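N-acetyltransferase family protein (Bacillus anthracis, PDB 3LNB) transfers an acetyl group from acetyl-coenzyme A to arylamines, an activity with which it inactivates the antibiotic sulfamethoxazole. Local coordinates at residues F40-I45 and I65-N70; E101-L106 and I152-A157. The protein carries 1 engineered substitution. One frame throughout, in Å; residues are numbered along the deposited sequence.

Contact 1 of 2, residues F40-I45 and I65-N70; sequences FKRLKI and ILPFEN. Engineered in segment 65-70: Phe68 (natural residue Tyr). With COA (coenzyme A), chain B.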
loop_
_atom_site.group_PDB
_atom_site.type_symbol
_atom_site.label_atom_id
_atom_site.label_comp_id
_atom_site.label_asym_id
_atom_site.label_seq_id
_atom_site.Cartn_x
_atom_site.Cartn_y
_atom_site.Cartn_z
ATOM N N PHE A 40 -1.680 -1.745 16.970
ATOM C CA PHE A 40 -2.260 -3.024 17.383
ATOM C C PHE A 40 -3.785 -2.960 17.461
ATOM O O PHE A 40 -4.478 -3.874 17.015
ATOM C CB PHE A 40 -1.704 -3.435 18.752
ATOM C CG PHE A 40 -0.286 -3.928 18.714
ATOM C CD1 PHE A 40 0.662 -3.414 19.591
ATOM C CD2 PHE A 40 0.098 -4.921 17.819
ATOM C CE1 PHE A 40 1.971 -3.878 19.581
ATOM C CE2 PHE A 40 1.409 -5.395 17.802
ATOM C CZ PHE A 40 2.347 -4.870 18.686
ATOM N N LYS A 41 -4.296 -1.875 18.036
ATOM C CA LYS A 41 -5.737 -1.681 18.181
ATOM C C LYS A 41 -6.440 -1.606 16.824
ATOM O O LYS A 41 -7.423 -2.312 16.581
ATOM C CB LYS A 41 -6.011 -0.396 18.968
ATOM C CG LYS A 41 -7.488 -0.048 19.106
ATOM C CD LYS A 41 -7.687 1.304 19.782
ATOM C CE LYS A 41 -9.171 1.647 19.915
ATOM N NZ LYS A 41 -9.370 2.975 20.564
ATOM N N ARG A 42 -5.932 -0.754 15.941
ATOM C CA ARG A 42 -6.526 -0.588 14.620
ATOM C C ARG A 42 -6.547 -1.886 13.823
ATOM O O ARG A 42 -7.560 -2.229 13.217
ATOM C CB ARG A 42 -5.760 0.471 13.825
ATOM C CG ARG A 42 -6.272 0.719 12.405
ATOM C CD ARG A 42 -7.543 1.566 12.378
ATOM N NE ARG A 42 -7.773 2.127 11.047
ATOM C CZ ARG A 42 -8.754 1.756 10.223
ATOM N NH1 ARG A 42 -8.871 2.331 9.033
ATOM N NH2 ARG A 42 -9.625 0.826 10.589
ATOM N N LEU A 43 -5.424 -2.599 13.820
ATOM C CA LEU A 43 -5.327 -3.841 13.060
ATOM C C LEU A 43 -5.841 -5.061 13.812
ATOM O O LEU A 43 -5.669 -6.194 13.361
ATOM C CB LEU A 43 -3.884 -4.070 12.594
ATOM C CG LEU A 43 -3.342 -3.082 11.546
ATOM C CD1 LEU A 43 -4.186 -3.165 10.286
ATOM C CD2 LEU A 43 -3.367 -1.650 12.092
ATOM N N LYS A 44 -6.481 -4.819 14.951
ATOM C CA LYS A 44 -7.053 -5.894 15.759
ATOM C C LYS A 44 -6.052 -7.002 16.053
ATOM O O LYS A 44 -6.393 -8.189 15.995
ATOM C CB LYS A 44 -8.247 -6.508 15.035
ATOM C CG LYS A 44 -9.132 -5.506 14.341
ATOM C CD LYS A 44 -9.966 -4.700 15.306
ATOM C CE LYS A 44 -11.410 -4.667 14.822
ATOM N NZ LYS A 44 -11.499 -4.364 13.364
ATOM N N ILE A 45 -4.818 -6.616 16.349
ATOM C CA ILE A 45 -3.778 -7.578 16.666
ATOM C C ILE A 45 -3.360 -7.378 18.116
ATOM O O ILE A 45 -2.986 -6.280 18.520
ATOM C CB ILE A 45 -2.545 -7.394 15.756
ATOM C CG1 ILE A 45 -2.899 -7.785 14.322
ATOM C CG2 ILE A 45 -1.389 -8.245 16.266
ATOM C CD1 ILE A 45 -1.807 -7.476 13.324
ATOM N N ILE A 65 -8.003 -4.340 6.562
ATOM C CA ILE A 65 -8.557 -3.233 7.340
ATOM C C ILE A 65 -8.237 -1.810 6.870
ATOM O O ILE A 65 -9.124 -0.960 6.818
ATOM C CB ILE A 65 -8.128 -3.386 8.823
ATOM C CG1 ILE A 65 -8.717 -4.684 9.383
ATOM C CG2 ILE A 65 -8.571 -2.175 9.638
ATOM C CD1 ILE A 65 -8.165 -5.097 10.727
ATOM N N LEU A 66 -6.980 -1.544 6.547
ATOM C CA LEU A 66 -6.584 -0.211 6.093
ATOM C C LEU A 66 -6.891 -0.015 4.608
ATOM O O LEU A 66 -6.184 -0.536 3.745
ATOM C CB LEU A 66 -5.091 0.006 6.352
ATOM C CG LEU A 66 -4.659 0.020 7.818
ATOM C CD1 LEU A 66 -3.155 0.226 7.896
ATOM C CD2 LEU A 66 -5.399 1.132 8.568
ATOM N N PRO A 67 -7.949 0.750 4.290
ATOM C CA PRO A 67 -8.318 0.987 2.891
ATOM C C PRO A 67 -7.266 1.786 2.130
ATOM O O PRO A 67 -6.603 2.657 2.695
ATOM C CB PRO A 67 -9.626 1.770 2.997
ATOM C CG PRO A 67 -10.135 1.448 4.379
ATOM C CD PRO A 67 -8.877 1.443 5.195
ATOM N N PHE A 68 -7.111 1.465 0.851
ATOM C CA PHE A 68 -6.190 2.180 -0.027
ATOM C C PHE A 68 -7.086 3.279 -0.601
ATOM O O PHE A 68 -8.041 2.985 -1.320
ATOM C CB PHE A 68 -5.699 1.253 -1.149
ATOM C CG PHE A 68 -4.889 1.945 -2.211
ATOM C CD1 PHE A 68 -3.508 2.097 -2.071
ATOM C CD2 PHE A 68 -5.506 2.448 -3.358
ATOM C CE1 PHE A 68 -2.756 2.735 -3.055
ATOM C CE2 PHE A 68 -4.763 3.091 -4.349
ATOM C CZ PHE A 68 -3.384 3.234 -4.197
ATOM N N GLU A 69 -6.805 4.536 -0.266
ATOM C CA GLU A 69 -7.636 5.632 -0.755
ATOM C C GLU A 69 -6.918 6.963 -0.915
ATOM O O GLU A 69 -5.869 7.200 -0.312
ATOM C CB GLU A 69 -8.864 5.805 0.152
ATOM C CG GLU A 69 -8.570 5.858 1.657
ATOM C CD GLU A 69 -8.639 7.266 2.245
ATOM O OE1 GLU A 69 -8.703 7.386 3.492
ATOM O OE2 GLU A 69 -8.619 8.252 1.470
ATOM N N ASN A 70 -7.521 7.832 -1.724
ATOM C CA ASN A 70 -6.989 9.155 -2.043
ATOM C C ASN A 70 -8.023 10.242 -1.747
ATOM O O ASN A 70 -7.987 11.314 -2.361
ATOM C CB ASN A 70 -6.668 9.212 -3.531
ATOM C CG ASN A 70 -7.923 9.207 -4.385
ATOM O OD1 ASN A 70 -8.973 8.720 -3.956
ATOM N ND2 ASN A 70 -7.825 9.743 -5.597
HETATM N N1A COA B . -6.346 6.031 -9.268
HETATM C C2A COA B . -7.641 6.291 -9.311
HETATM N N3A COA B . -8.507 5.425 -9.811
HETATM C C4A COA B . -8.089 4.247 -10.291
HETATM C C5A COA B . -6.736 3.940 -10.267
HETATM C C6A COA B . -5.855 4.873 -9.733
HETATM N N6A COA B . -4.551 4.616 -9.671
HETATM N N7A COA B . -6.592 2.724 -10.782
HETATM C C8A COA B . -7.802 2.279 -11.114
HETATM N N9A COA B . -8.718 3.199 -10.814
HETATM C C1B COA B . -10.185 3.028 -10.934
HETATM C C2B COA B . -10.647 2.711 -12.355
HETATM O O2B COA B . -10.727 3.915 -13.123
HETATM C C3B COA B . -12.043 2.158 -12.074
HETATM O O3B COA B . -13.014 3.209 -12.077
HETATM P P3B COA B . -14.505 2.889 -12.591
HETATM O O7A COA B . -15.033 1.625 -12.032
HETATM O O8A COA B . -15.406 4.163 -12.197
HETATM O O9A COA B . -14.404 2.859 -14.196
HETATM C C4B COA B . -11.914 1.555 -10.673
HETATM O O4B COA B . -10.578 1.842 -10.228
HETATM C C5B COA B . -12.100 0.038 -10.701
HETATM O O5B COA B . -11.086 -0.561 -11.509
HETATM P P1A COA B . -11.187 -2.123 -11.877
HETATM O O1A COA B . -9.794 -2.503 -12.588
HETATM O O2A COA B . -12.355 -2.407 -12.739
HETATM O O3A COA B . -11.274 -2.906 -10.473
HETATM P P2A COA B . -10.007 -3.230 -9.535
HETATM O O4A COA B . -9.487 -4.681 -9.996
HETATM O O5A COA B . -10.403 -3.212 -8.108
HETATM O O6A COA B . -8.829 -2.190 -9.889
HETATM C CBP COA B . -7.389 -1.041 -8.259
HETATM C CCP COA B . -8.641 -0.985 -9.140
HETATM C CDP COA B . -7.598 -2.057 -7.134
HETATM C CEP COA B . -7.141 0.343 -7.657
HETATM C CAP COA B . -6.180 -1.441 -9.109
HETATM O OAP COA B . -6.031 -0.516 -10.188
HETATM C C9P COA B . -4.891 -1.438 -8.285
HETATM O O9P COA B . -4.669 -2.312 -7.447
HETATM N N8P COA B . -4.059 -0.437 -8.565
HETATM C C7P COA B . -2.757 -0.262 -7.904
HETATM C C6P COA B . -2.524 1.214 -7.573
HETATM C C5P COA B . -1.048 1.486 -7.270
HETATM O O5P COA B . -0.218 1.502 -8.176
HETATM N N4P COA B . -0.747 1.716 -5.994
HETATM C C3P COA B . 0.632 1.984 -5.564
HETATM C C2P COA B . 1.026 3.434 -5.850
HETATM S S1P COA B . 0.168 4.662 -4.798
#
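The guanidinium group of Arg42 lies against aliphatic carbon here: Leu66 CD2 sits over one of its faces, 3.6 Å from Arg42 NE, while Ile65 CG2 comes obliquely to within 3.3 Å of Arg42 NH2. The arginine leaves the helix with CG anti to the backbone N (chi1 179°) and then bends at chi2 (77°), which swings the charged end past Ile65 and slantwise over Leu66 as far as Pro67, whose CD is 3.9 Å from Arg42 NH1. Two of its nitrogens are bonded to carbonyls: NE donates to Leu90 O and NH1 to Arg95 O. Helix 34-42 finishes at this point in a Schellman motif, with Lys44 in the positive-phi C-prime position and Ile45 N bonded back to Phe40 O. The turn brings Lys44 CG to 3.8 Å from Ile65 CD1, at the exposed margin. Deeper in, Leu43 CD1 packs 4.1 Å from Leu66 CG, the two side chains crossing at about a right angle, and Leu43 O is held by Asn61 ND2 of helix 55-65. Farther along 65-70, the engineered Phe68 (tyrosine in nature) places CZ 3.5 Å from N4P of coenzyme A, with the thiol sulfur S1P at its ring edge.

Contact 2 of 2, residues E101-L106 and I152-A157; sequences ELNSLL and IDAGFA. With COA (coenzyme A), chain B.
Asn103 meets the 152-157 loop with both ends of its amide. Its OD1 accepts from Ala154 N at 2.8 Å, in the carbonyl plane and on a lone pair, while Asn103 ND2 donates almost straight (173°) to Asp153 OD1 at 3.0 Å. With CG beside its own backbone N (chi1 -75°), the asparagine carries this amide off the helix toward the loop; ND2 also donates to Val139 O of strand 131-145, its strongest polar partner, and the three bonds together hold the amide in one orientation. Asp153 OD1 accepts a second hydrogen bond, from Gly155 N at 2.8 Å, closing an Asx turn. The two donors come from opposite faces of the carboxylate, the asparagine from above its plane and the glycine nearly along the C-O axis. OD1 is thus gripped twice, which holds the carboxylate in orientation while OD2 reaches His138 NE2.

Around these bonds the helix packs with leucines: Leu102 CD1 rests 3.4 Å from Ala154 O and also touches the CA of Gly155. One helical turn on, Leu106 CD2 meets Ile152 CG2 at 3.6 Å, the side chains crossing at about a right angle, and reaches Ala154 CB more loosely; Ile58 and Met62 of helix 55-65 also pack on Leu106. On the far side of the loop, the edge of the Phe156 ring faces the pantetheine amide of coenzyme A, and Ala157 CB lies 3.2 Å from COA O9P.

Helix 99-112 starts at Cys99, and the Cys99, His138 and Asp153 geometry fits the Cys-His-Asp catalytic triad of arylamine N-acetyltransferases; Asn103 would then be a second-shell residue that positions the aspartate beside the cofactor pocket.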
loop_
_atom_site.group_PDB
_atom_site.type_symbol
_atom_site.label_atom_id
_atom_site.label_comp_id
_atom_site.label_asym_id
_atom_site.label_seq_id
_atom_site.Cartn_x
_atom_site.Cartn_y
_atom_site.Cartn_z
ATOM N N GLU A 101 1.627 6.591 2.364
ATOM C CA GLU A 101 1.127 6.778 3.724
ATOM C C GLU A 101 1.100 5.429 4.423
ATOM O O GLU A 101 1.585 5.288 5.545
ATOM C CB GLU A 101 -0.275 7.383 3.710
ATOM C CG GLU A 101 -0.328 8.763 3.074
ATOM C CD GLU A 101 -1.745 9.277 2.923
ATOM O OE1 GLU A 101 -2.279 9.871 3.888
ATOM O OE2 GLU A 101 -2.323 9.073 1.838
ATOM N N LEU A 102 0.536 4.436 3.747
ATOM C CA LEU A 102 0.455 3.093 4.298
ATOM C C LEU A 102 1.843 2.561 4.657
ATOM O O LEU A 102 2.058 2.080 5.771
ATOM C CB LEU A 102 -0.225 2.156 3.294
ATOM C CG LEU A 102 -1.721 2.416 3.070
ATOM C CD1 LEU A 102 -2.234 1.621 1.871
ATOM C CD2 LEU A 102 -2.477 2.033 4.344
ATOM N N ASN A 103 2.786 2.659 3.725
ATOM C CA ASN A 103 4.131 2.160 3.982
ATOM C C ASN A 103 4.979 3.037 4.895
ATOM O O ASN A 103 5.916 2.549 5.514
ATOM C CB ASN A 103 4.869 1.888 2.669
ATOM C CG ASN A 103 4.373 0.622 1.984
ATOM O OD1 ASN A 103 3.959 -0.333 2.646
ATOM N ND2 ASN A 103 4.428 0.601 0.660
ATOM N N SER A 104 4.668 4.325 4.974
ATOM C CA SER A 104 5.413 5.193 5.874
ATOM C C SER A 104 5.006 4.803 7.297
ATOM O O SER A 104 5.846 4.704 8.188
ATOM C CB SER A 104 5.083 6.668 5.621
ATOM O OG SER A 104 5.806 7.177 4.514
ATOM N N LEU A 105 3.714 4.573 7.496
ATOM C CA LEU A 105 3.206 4.173 8.805
ATOM C C LEU A 105 3.812 2.842 9.215
ATOM O O LEU A 105 4.327 2.698 10.326
ATOM C CB LEU A 105 1.682 4.050 8.782
ATOM C CG LEU A 105 1.060 3.533 10.085
ATOM C CD1 LEU A 105 1.355 4.500 11.233
ATOM C CD2 LEU A 105 -0.432 3.371 9.900
ATOM N N LEU A 106 3.749 1.865 8.316
ATOM C CA LEU A 106 4.308 0.550 8.600
ATOM C C LEU A 106 5.801 0.682 8.903
ATOM O O LEU A 106 6.332 -0.033 9.751
ATOM C CB LEU A 106 4.094 -0.394 7.412
ATOM C CG LEU A 106 4.704 -1.795 7.546
ATOM C CD1 LEU A 106 4.173 -2.470 8.803
ATOM C CD2 LEU A 106 4.361 -2.626 6.320
ATOM N N ILE A 152 8.950 -5.079 1.629
ATOM C CA ILE A 152 7.766 -5.072 2.480
ATOM C C ILE A 152 6.878 -4.026 1.829
ATOM O O ILE A 152 7.227 -2.846 1.797
ATOM C CB ILE A 152 8.091 -4.623 3.925
ATOM C CG1 ILE A 152 9.173 -5.521 4.531
ATOM C CG2 ILE A 152 6.824 -4.691 4.786
ATOM C CD1 ILE A 152 8.776 -6.980 4.630
ATOM N N ASP A 153 5.739 -4.452 1.297
ATOM C CA ASP A 153 4.855 -3.513 0.625
ATOM C C ASP A 153 3.383 -3.708 0.960
ATOM O O ASP A 153 2.787 -4.723 0.619
ATOM C CB ASP A 153 5.056 -3.621 -0.888
ATOM C CG ASP A 153 4.346 -2.518 -1.661
ATOM O OD1 ASP A 153 3.619 -1.707 -1.045
ATOM O OD2 ASP A 153 4.524 -2.472 -2.898
ATOM N N ALA A 154 2.806 -2.720 1.630
ATOM C CA ALA A 154 1.400 -2.769 2.000
ATOM C C ALA A 154 0.652 -1.657 1.281
ATOM O O ALA A 154 -0.479 -1.336 1.638
ATOM C CB ALA A 154 1.248 -2.606 3.506
ATOM N N GLY A 155 1.282 -1.071 0.267
ATOM C CA GLY A 155 0.643 0.021 -0.449
ATOM C C GLY A 155 0.294 -0.200 -1.912
ATOM O O GLY A 155 -0.148 0.733 -2.581
ATOM N N PHE A 156 0.460 -1.421 -2.411
ATOM C CA PHE A 156 0.171 -1.706 -3.816
ATOM C C PHE A 156 -1.307 -2.014 -4.111
ATOM O O PHE A 156 -1.618 -2.786 -5.015
ATOM C CB PHE A 156 1.063 -2.858 -4.303
ATOM C CG PHE A 156 1.337 -2.842 -5.791
ATOM C CD1 PHE A 156 2.030 -3.893 -6.390
ATOM C CD2 PHE A 156 0.903 -1.783 -6.592
ATOM C CE1 PHE A 156 2.288 -3.891 -7.772
ATOM C CE2 PHE A 156 1.156 -1.773 -7.974
ATOM C CZ PHE A 156 1.852 -2.832 -8.562
ATOM N N ALA A 157 -2.201 -1.404 -3.335
ATOM C CA ALA A 157 -3.653 -1.552 -3.487
ATOM C C ALA A 157 -4.190 -2.980 -3.525
ATOM O O ALA A 157 -4.297 -3.634 -2.490
ATOM C CB ALA A 157 -4.124 -0.785 -4.725
HETATM N N1A COA B . -6.346 6.031 -9.268
HETATM C C2A COA B . -7.641 6.291 -9.311
HETATM N N3A COA B . -8.507 5.425 -9.811
HETATM C C4A COA B . -8.089 4.247 -10.291
HETATM C C5A COA B . -6.736 3.940 -10.267
HETATM C C6A COA B . -5.855 4.873 -9.733
HETATM N N6A COA B . -4.551 4.616 -9.671
HETATM N N7A COA B . -6.592 2.724 -10.782
HETATM C C8A COA B . -7.802 2.279 -11.114
HETATM N N9A COA B . -8.718 3.199 -10.814
HETATM C C1B COA B . -10.185 3.028 -10.934
HETATM C C2B COA B . -10.647 2.711 -12.355
HETATM O O2B COA B . -10.727 3.915 -13.123
HETATM C C3B COA B . -12.043 2.158 -12.074
HETATM O O3B COA B . -13.014 3.209 -12.077
HETATM P P3B COA B . -14.505 2.889 -12.591
HETATM O O7A COA B . -15.033 1.625 -12.032
HETATM O O8A COA B . -15.406 4.163 -12.197
HETATM O O9A COA B . -14.404 2.859 -14.196
HETATM C C4B COA B . -11.914 1.555 -10.673
HETATM O O4B COA B . -10.578 1.842 -10.228
HETATM C C5B COA B . -12.100 0.038 -10.701
HETATM O O5B COA B . -11.086 -0.561 -11.509
HETATM P P1A COA B . -11.187 -2.123 -11.877
HETATM O O1A COA B . -9.794 -2.503 -12.588
HETATM O O2A COA B . -12.355 -2.407 -12.739
HETATM O O3A COA B . -11.274 -2.906 -10.473
HETATM P P2A COA B . -10.007 -3.230 -9.535
HETATM O O4A COA B . -9.487 -4.681 -9.996
HETATM O O5A COA B . -10.403 -3.212 -8.108
HETATM O O6A COA B . -8.829 -2.190 -9.889
HETATM C CBP COA B . -7.389 -1.041 -8.259
HETATM C CCP COA B . -8.641 -0.985 -9.140
HETATM C CDP COA B . -7.598 -2.057 -7.134
HETATM C CEP COA B . -7.141 0.343 -7.657
HETATM C CAP COA B . -6.180 -1.441 -9.109
HETATM O OAP COA B . -6.031 -0.516 -10.188
HETATM C C9P COA B . -4.891 -1.438 -8.285
HETATM O O9P COA B . -4.669 -2.312 -7.447
HETATM N N8P COA B . -4.059 -0.437 -8.565
HETATM C C7P COA B . -2.757 -0.262 -7.904
HETATM C C6P COA B . -2.524 1.214 -7.573
HETATM C C5P COA B . -1.048 1.486 -7.270
HETATM O O5P COA B . -0.218 1.502 -8.176
HETATM N N4P COA B . -0.747 1.716 -5.994
HETATM C C3P COA B . 0.632 1.984 -5.564
HETATM C C2P COA B . 1.026 3.434 -5.850
HETATM S S1P COA B . 0.168 4.662 -4.798
#

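In the fold
Contact 1 is partly buried, with exposed Lys44 at its margin, whereas contact 2 is buried near the centre of the chain, with Ala154 alone of its touching residues partly exposed. Their chemistry differs accordingly: contact 1 joins its segments by van der Waals packing, part of it a guanidinium on aliphatic carbon, and sends polar bonds of its arginine to outside carbonyls, while contact 2 ties helix to loop through an amide and a carboxylate. Helix 55-65 is common ground, running into 65-70 and packing against Leu106 and Ala154. They touch directly, Phe68 CE1 lying 3.3 Å from Gly155 O and Leu66 CB 3.9 Å from Leu102 CD2, and 65-70 and 152-157 both line the coenzyme A pocket.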